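Local coordinates for small TOPRIM domain protein (Geobacillus stearothermophilus, PDB 2FCJ) that is of unknown function but consists largely of a Toprim domain, the module of topoisomerases, DnaG-type primases and some nucleases, suggesting a role in nucleic acid processing, at residues Leu56-Asp60 against Arg87-Ala91; Ile94-Gln99 against Ile110-Met114. The contacts are given in a common frame with arbitrary orientation. Numbering follows the deposited sequence.

Contact 1: Leu56-Asp60 against Arg87-Ala91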
ATOM      1  N   LEU A  56      -1.616  -0.241  -2.404  1.00 20.41           N
ATOM      2  CA  LEU A  56      -0.777  -1.234  -3.077  1.00 22.46           C
ATOM      3  C   LEU A  56      -1.475  -2.592  -3.081  1.00 21.61           C
ATOM      4  O   LEU A  56      -1.527  -3.256  -2.047  1.00 23.26           O
ATOM      5  CB  LEU A  56       0.584  -1.342  -2.377  1.00 22.50           C
ATOM      6  CG  LEU A  56       1.551  -2.410  -2.919  1.00 25.40           C
ATOM      7  CD1 LEU A  56       1.944  -2.129  -4.367  1.00 27.68           C
ATOM      8  CD2 LEU A  56       2.774  -2.557  -2.023  1.00 27.47           C
ATOM      9  N   ALA A  57      -2.051  -2.969  -4.222  1.00 22.21           N
ATOM     10  CA  ALA A  57      -2.864  -4.168  -4.316  1.00 21.60           C
ATOM     11  C   ALA A  57      -2.230  -5.113  -5.316  1.00 22.82           C
ATOM     12  O   ALA A  57      -1.487  -4.684  -6.203  1.00 23.99           O
ATOM     13  CB  ALA A  57      -4.277  -3.817  -4.775  1.00 24.01           C
ATOM     14  N   ASP A  58      -2.600  -6.385  -5.247  1.00 21.87           N
ATOM     15  CA  ASP A  58      -2.099  -7.371  -6.179  1.00 22.19           C
ATOM     16  C   ASP A  58      -2.562  -7.031  -7.585  1.00 24.51           C
ATOM     17  O   ASP A  58      -3.682  -6.555  -7.798  1.00 24.78           O
ATOM     18  CB  ASP A  58      -2.596  -8.763  -5.784  1.00 23.03           C
ATOM     19  CG  ASP A  58      -2.051  -9.215  -4.442  1.00 22.80           C
ATOM     20  OD1 ASP A  58      -0.914  -8.838  -4.089  1.00 24.04           O
ATOM     21  OD2 ASP A  58      -2.734 -10.022  -3.775  1.00 26.06           O
ATOM     22  N   ALA A  59      -1.709  -7.325  -8.560  1.00 29.13           N
ATOM     23  CA  ALA A  59      -2.117  -7.288  -9.955  1.00 31.98           C
ATOM     24  C   ALA A  59      -2.827  -8.592 -10.282  1.00 31.74           C
ATOM     25  O   ALA A  59      -2.251  -9.476 -10.913  1.00 35.65           O
ATOM     26  CB  ALA A  59      -0.906  -7.103 -10.851  1.00 33.30           C
ATOM     27  N   ASP A  60      -4.039  -8.734  -9.753  1.00 28.33           N
ATOM     28  CA  ASP A  60      -4.937  -9.852 -10.029  1.00 28.02           C
ATOM     29  C   ASP A  60      -6.376  -9.416  -9.778  1.00 26.96           C
ATOM     30  O   ASP A  60      -6.635  -8.229  -9.569  1.00 27.42           O
ATOM     31  CB  ASP A  60      -4.573 -11.103  -9.212  1.00 28.48           C
ATOM     32  CG  ASP A  60      -4.783 -10.933  -7.705  1.00 29.18           C
ATOM     33  OD1 ASP A  60      -5.513 -10.013  -7.269  1.00 27.96           O
ATOM     34  OD2 ASP A  60      -4.245 -11.770  -6.951  1.00 25.64           O
ATOM     35  N   ARG A  87       2.661 -10.300 -10.379  1.00 26.83           N
ATOM     36  CA  ARG A  87       1.288 -10.674 -10.022  1.00 26.39           C
ATOM     37  C   ARG A  87       0.840 -10.217  -8.624  1.00 27.15           C
ATOM     38  O   ARG A  87      -0.101  -9.426  -8.487  1.00 31.21           O
ATOM     39  CB  ARG A  87       1.101 -12.186 -10.133  1.00 31.06           C
ATOM     40  CG  ARG A  87      -0.349 -12.603 -10.281  1.00 33.11           C
ATOM     41  CD  ARG A  87      -0.499 -14.121 -10.202  1.00 37.34           C
ATOM     42  NE  ARG A  87      -1.863 -14.518  -9.868  1.00 40.91           N
ATOM     43  CZ  ARG A  87      -2.269 -15.780  -9.762  1.00 43.61           C
ATOM     44  NH1 ARG A  87      -3.529 -16.050  -9.441  1.00 45.73           N
ATOM     45  NH2 ARG A  87      -1.412 -16.773  -9.964  1.00 45.10           N
ATOM     46  N   GLU A  88       1.477 -10.777  -7.605  1.00 24.65           N
ATOM     47  CA  GLU A  88       1.116 -10.513  -6.206  1.00 24.78           C
ATOM     48  C   GLU A  88       2.249  -9.824  -5.462  1.00 22.85           C
ATOM     49  O   GLU A  88       3.419 -10.167  -5.628  1.00 24.33           O
ATOM     50  CB  GLU A  88       0.804 -11.834  -5.494  1.00 26.96           C
ATOM     51  CG  GLU A  88      -0.449 -12.538  -5.983  1.00 29.03           C
ATOM     52  CD  GLU A  88      -0.601 -13.927  -5.377  1.00 31.10           C
ATOM     53  OE1 GLU A  88      -0.104 -14.147  -4.248  1.00 35.61           O
ATOM     54  OE2 GLU A  88      -1.157 -14.816  -6.060  1.00 35.19           O
ATOM     55  N   VAL A  89       1.888  -8.919  -4.553  1.00 21.84           N
ATOM     56  CA  VAL A  89       2.855  -8.240  -3.721  1.00 23.61           C
ATOM     57  C   VAL A  89       3.677  -9.274  -2.958  1.00 25.00           C
ATOM     58  O   VAL A  89       4.892  -9.128  -2.780  1.00 29.13           O
ATOM     59  CB  VAL A  89       2.128  -7.301  -2.737  1.00 23.61           C
ATOM     60  CG1 VAL A  89       3.121  -6.662  -1.790  1.00 26.45           C
ATOM     61  CG2 VAL A  89       1.355  -6.250  -3.512  1.00 25.04           C
ATOM     62  N   ALA A  90       3.014 -10.358  -2.557  1.00 27.39           N
ATOM     63  CA  ALA A  90       3.659 -11.438  -1.824  1.00 28.45           C
ATOM     64  C   ALA A  90       4.718 -12.162  -2.648  1.00 27.59           C
ATOM     65  O   ALA A  90       5.647 -12.746  -2.097  1.00 30.08           O
ATOM     66  CB  ALA A  90       2.615 -12.433  -1.325  1.00 29.13           C
ATOM     67  N   ALA A  91       4.536 -12.186  -3.964  0.50 28.06           N
ATOM     68  CA  ALA A  91       5.409 -12.965  -4.839  0.50 28.05           C
ATOM     69  C   ALA A  91       6.632 -12.148  -5.248  0.50 26.83           C
ATOM     70  O   ALA A  91       7.704 -12.696  -5.535  0.50 25.32           O
ATOM     71  CB  ALA A  91       4.641 -13.426  -6.073  0.50 28.05           C
TER
HETATM   72  O   HOH W   1       0.217 -10.437  -2.065  1.00 23.14           O

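Contact 2: Ile94-Gln99 against Ile110-Met114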
ATOM      1  N   ILE A  94      11.850  -8.781  -2.800  1.00 21.08           N
ATOM      2  CA  ILE A  94      12.008  -7.651  -1.900  1.00 21.77           C
ATOM      3  C   ILE A  94      12.556  -6.411  -2.614  1.00 22.82           C
ATOM      4  O   ILE A  94      12.074  -5.301  -2.394  1.00 22.60           O
ATOM      5  CB  ILE A  94      12.845  -8.040  -0.663  1.00 23.88           C
ATOM      6  CG1 ILE A  94      12.068  -9.043   0.206  1.00 24.71           C
ATOM      7  CG2 ILE A  94      13.181  -6.810   0.159  1.00 24.61           C
ATOM      8  CD1 ILE A  94      12.800  -9.482   1.473  1.00 25.67           C
ATOM      9  N   TRP A  95      13.523  -6.587  -3.501  1.00 20.82           N
ATOM     10  CA  TRP A  95      14.131  -5.445  -4.163  1.00 21.02           C
ATOM     11  C   TRP A  95      13.123  -4.752  -5.075  1.00 21.78           C
ATOM     12  O   TRP A  95      13.191  -3.535  -5.247  1.00 22.49           O
ATOM     13  CB  TRP A  95      15.429  -5.838  -4.908  1.00 21.63           C
ATOM     14  CG  TRP A  95      15.221  -6.779  -6.011  1.00 21.47           C
ATOM     15  CD1 TRP A  95      15.338  -8.131  -5.960  1.00 20.94           C
ATOM     16  CD2 TRP A  95      14.764  -6.455  -7.322  1.00 21.28           C
ATOM     17  NE1 TRP A  95      15.028  -8.671  -7.179  1.00 20.64           N
ATOM     18  CE2 TRP A  95      14.680  -7.660  -8.037  1.00 21.92           C
ATOM     19  CE3 TRP A  95      14.478  -5.256  -7.981  1.00 23.13           C
ATOM     20  CZ2 TRP A  95      14.259  -7.714  -9.359  1.00 22.67           C
ATOM     21  CZ3 TRP A  95      14.091  -5.308  -9.314  1.00 24.56           C
ATOM     22  CH2 TRP A  95      13.986  -6.529  -9.983  1.00 24.21           C
ATOM     23  N   HIS A  96      12.181  -5.507  -5.640  1.00 21.37           N
ATOM     24  CA  HIS A  96      11.210  -4.921  -6.564  1.00 21.56           C
ATOM     25  C   HIS A  96      10.222  -4.078  -5.762  1.00 21.84           C
ATOM     26  O   HIS A  96       9.933  -2.942  -6.122  1.00 21.88           O
ATOM     27  CB  HIS A  96      10.471  -5.987  -7.407  1.00 20.89           C
ATOM     28  CG  HIS A  96       9.349  -5.427  -8.229  1.00 21.59           C
ATOM     29  ND1 HIS A  96       9.554  -4.583  -9.302  1.00 25.25           N
ATOM     30  CD2 HIS A  96       8.014  -5.627  -8.164  1.00 21.49           C
ATOM     31  CE1 HIS A  96       8.388  -4.276  -9.851  1.00 23.85           C
ATOM     32  NE2 HIS A  96       7.437  -4.889  -9.172  1.00 21.79           N
ATOM     33  N   LEU A  97       9.715  -4.620  -4.661  1.00 21.55           N
ATOM     34  CA  LEU A  97       8.821  -3.866  -3.791  1.00 21.53           C
ATOM     35  C   LEU A  97       9.520  -2.603  -3.314  1.00 22.45           C
ATOM     36  O   LEU A  97       8.946  -1.503  -3.328  1.00 22.06           O
ATOM     37  CB  LEU A  97       8.462  -4.740  -2.607  1.00 23.02           C
ATOM     38  CG  LEU A  97       7.523  -4.125  -1.582  1.00 24.74           C
ATOM     39  CD1 LEU A  97       6.239  -3.631  -2.238  1.00 25.30           C
ATOM     40  CD2 LEU A  97       7.222  -5.113  -0.456  1.00 24.64           C
ATOM     41  N   ALA A  98      10.779  -2.735  -2.911  1.00 21.96           N
ATOM     42  CA  ALA A  98      11.547  -1.579  -2.483  1.00 22.94           C
ATOM     43  C   ALA A  98      11.632  -0.524  -3.589  1.00 21.10           C
ATOM     44  O   ALA A  98      11.479   0.667  -3.319  1.00 21.58           O
ATOM     45  CB  ALA A  98      12.936  -2.001  -2.030  1.00 22.98           C
ATOM     46  N   GLN A  99      11.861  -0.950  -4.831  1.00 21.99           N
ATOM     47  CA  GLN A  99      11.941  -0.004  -5.938  1.00 21.59           C
ATOM     48  C   GLN A  99      10.596   0.655  -6.255  1.00 21.54           C
ATOM     49  O   GLN A  99      10.560   1.843  -6.598  1.00 20.87           O
ATOM     50  CB  GLN A  99      12.529  -0.681  -7.174  1.00 21.35           C
ATOM     51  CG  GLN A  99      14.009  -1.026  -7.001  1.00 23.04           C
ATOM     52  CD  GLN A  99      14.694  -1.371  -8.295  1.00 25.85           C
ATOM     53  OE1 GLN A  99      14.059  -1.426  -9.354  1.00 30.41           O
ATOM     54  NE2 GLN A  99      15.982  -1.696  -8.215  1.00 19.56           N
ATOM     55  N   ILE A 110      18.507   0.264   2.415  1.00 24.09           N
ATOM     56  CA  ILE A 110      19.456  -0.185   1.397  1.00 22.85           C
ATOM     57  C   ILE A 110      19.544  -1.699   1.324  1.00 23.93           C
ATOM     58  O   ILE A 110      19.647  -2.270   0.237  1.00 21.99           O
ATOM     59  CB  ILE A 110      20.871   0.384   1.617  1.00 26.35           C
ATOM     60  CG1 ILE A 110      20.901   1.873   1.295  1.00 28.12           C
ATOM     61  CG2 ILE A 110      21.878  -0.348   0.743  1.00 26.71           C
ATOM     62  CD1 ILE A 110      21.627   2.682   2.349  1.00 30.89           C
ATOM     63  N   GLU A 111      19.487  -2.357   2.475  1.00 21.65           N
ATOM     64  CA  GLU A 111      19.516  -3.807   2.529  1.00 25.08           C
ATOM     65  C   GLU A 111      18.360  -4.445   1.750  1.00 23.94           C
ATOM     66  O   GLU A 111      18.445  -5.591   1.304  1.00 27.35           O
ATOM     67  CB  GLU A 111      19.496  -4.249   3.992  1.00 29.52           C
ATOM     68  CG  GLU A 111      20.681  -3.722   4.814  1.00 33.56           C
ATOM     69  CD  GLU A 111      20.539  -2.264   5.271  1.00 35.96           C
ATOM     70  OE1 GLU A 111      19.480  -1.628   5.054  1.00 33.13           O
ATOM     71  OE2 GLU A 111      21.503  -1.749   5.881  1.00 40.00           O
ATOM     72  N   SER A 112      17.268  -3.705   1.589  1.00 22.22           N
ATOM     73  CA  SER A 112      16.129  -4.224   0.857  1.00 22.12           C
ATOM     74  C   SER A 112      16.394  -4.243  -0.647  1.00 22.87           C
ATOM     75  O   SER A 112      15.745  -4.984  -1.377  1.00 24.82           O
ATOM     76  CB  SER A 112      14.859  -3.450   1.198  0.50 23.87           C
ATOM     77  OG  SER A 112      14.415  -3.799   2.496  0.50 24.77           O
ATOM     78  N   LEU A 113      17.453  -3.550  -1.063  1.00 24.84           N
ATOM     79  CA  LEU A 113      17.999  -3.682  -2.421  1.00 25.90           C
ATOM     80  C   LEU A 113      19.148  -4.689  -2.529  1.00 29.53           C
ATOM     81  O   LEU A 113      19.456  -5.182  -3.619  1.00 29.60           O
ATOM     82  CB  LEU A 113      18.439  -2.321  -2.948  1.00 26.84           C
ATOM     83  CG  LEU A 113      17.353  -1.244  -3.002  1.00 28.01           C
ATOM     84  CD1 LEU A 113      17.974   0.082  -3.426  1.00 29.32           C
ATOM     85  CD2 LEU A 113      16.241  -1.646  -3.981  1.00 27.60           C
ATOM     86  N   MET A 114      19.739  -5.086  -1.409  1.00 35.41           N
ATOM     87  CA  MET A 114      20.486  -6.347  -1.437  1.00 37.37           C
ATOM     88  C   MET A 114      19.985  -7.602  -0.694  1.00 39.37           C
ATOM     89  O   MET A 114      20.380  -7.876   0.445  1.00 39.54           O
ATOM     90  CB  MET A 114      22.035  -6.105  -1.108  1.00 39.14           C
TER

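Contact 1: Leu56-Asp60 against Arg87-Ala91
One well-placed acidic side chain can tie its own loop to the main chain of another, and Asp58 does this here. Its OD1 accepts a nearly straight hydrogen bond from Val89 N (2.8 Å, 163°), and a water links the same oxygen to Ala90 N, 2.8 Å from each, just where the chain turns helical. The CB of Val89 points toward 56-60, and its CG2 lies 3.5 Å from Asp58 OD1 and 3.9 Å from Leu56 CG, giving the polar link an apolar flank beside the strand end. Arg87 contributes both main chain and side chain. Its O receives a weak, bent bond from Ala59 N (2.6 Å), at the centre of an inverse gamma turn, while its extended side chain runs past Asp60, with NE 4.4 Å from Asp60 CB. Asp60 itself N-caps helix 61-73 through Gly63. Asp58-Ala59-Asp60 after strand 52-56 matches the DxD motif of Toprim domains, whose aspartates typically coordinate magnesium in catalytic relatives.

Contact 2: Ile94-Gln99 against Ile110-Met114
The segment 94-99 is a regular stretch of helix, with Ala98 N and Gln99 N bonded to Ile94 O and Trp95 O, whereas 110-114 is a short helical turn in which Leu113 N and Met114 N both approach Ile110 O (2.9 and 3.3 Å). The backbones come very close, 4.6 Å between the CA atoms of Trp95 and Leu113, yet no hydrogen bond joins them. What lies there instead is a CA-H...O contact from Trp95 CA to Ser112 O (3.3 Å). Beside it, small side chains meet. Ser112 CB sits 3.9 Å from Ile94 CG2 and 4.0 Å from Ala98 CB, residues one helical turn apart. Leu113 starts with its CB directed away, but its CD2 swings back to within 3.9 Å of Ala98 CB and 3.8 Å of Gln99 CG. The end of the Trp95 side chain leads away from 110-114, and that side chain also touches Tyr86. Val22 of helix 13-22 touches both Ile94 and Ser112, so the turn sits beside two helices. This is plain packing: the end of the modelled chain folds back on the last helix of an alpha/beta Toprim fold.

The pair illustrates how chemistry follows position in an alpha/beta fold. Contact 1 lies at the C-terminal end of a sheet strand, its centre about 10 Å from that of the chain, and is held by polar links with apolar packing alongside; contact 2, its centre about 15 Å out, is more exposed and relies on van der Waals packing without a hydrogen bond between its segments. Their centres are about 16 Å apart, but they meet through Leu56 CD2 and Leu97 CD1 at 3.6 Å. Helix 13-22 is common ground: Val19 and Asp15 touch contact 1, Val22 contact 2, and Lys18 reaches both, packing on Leu97 and bonding weakly to the carbonyls of Val89 and Ala90.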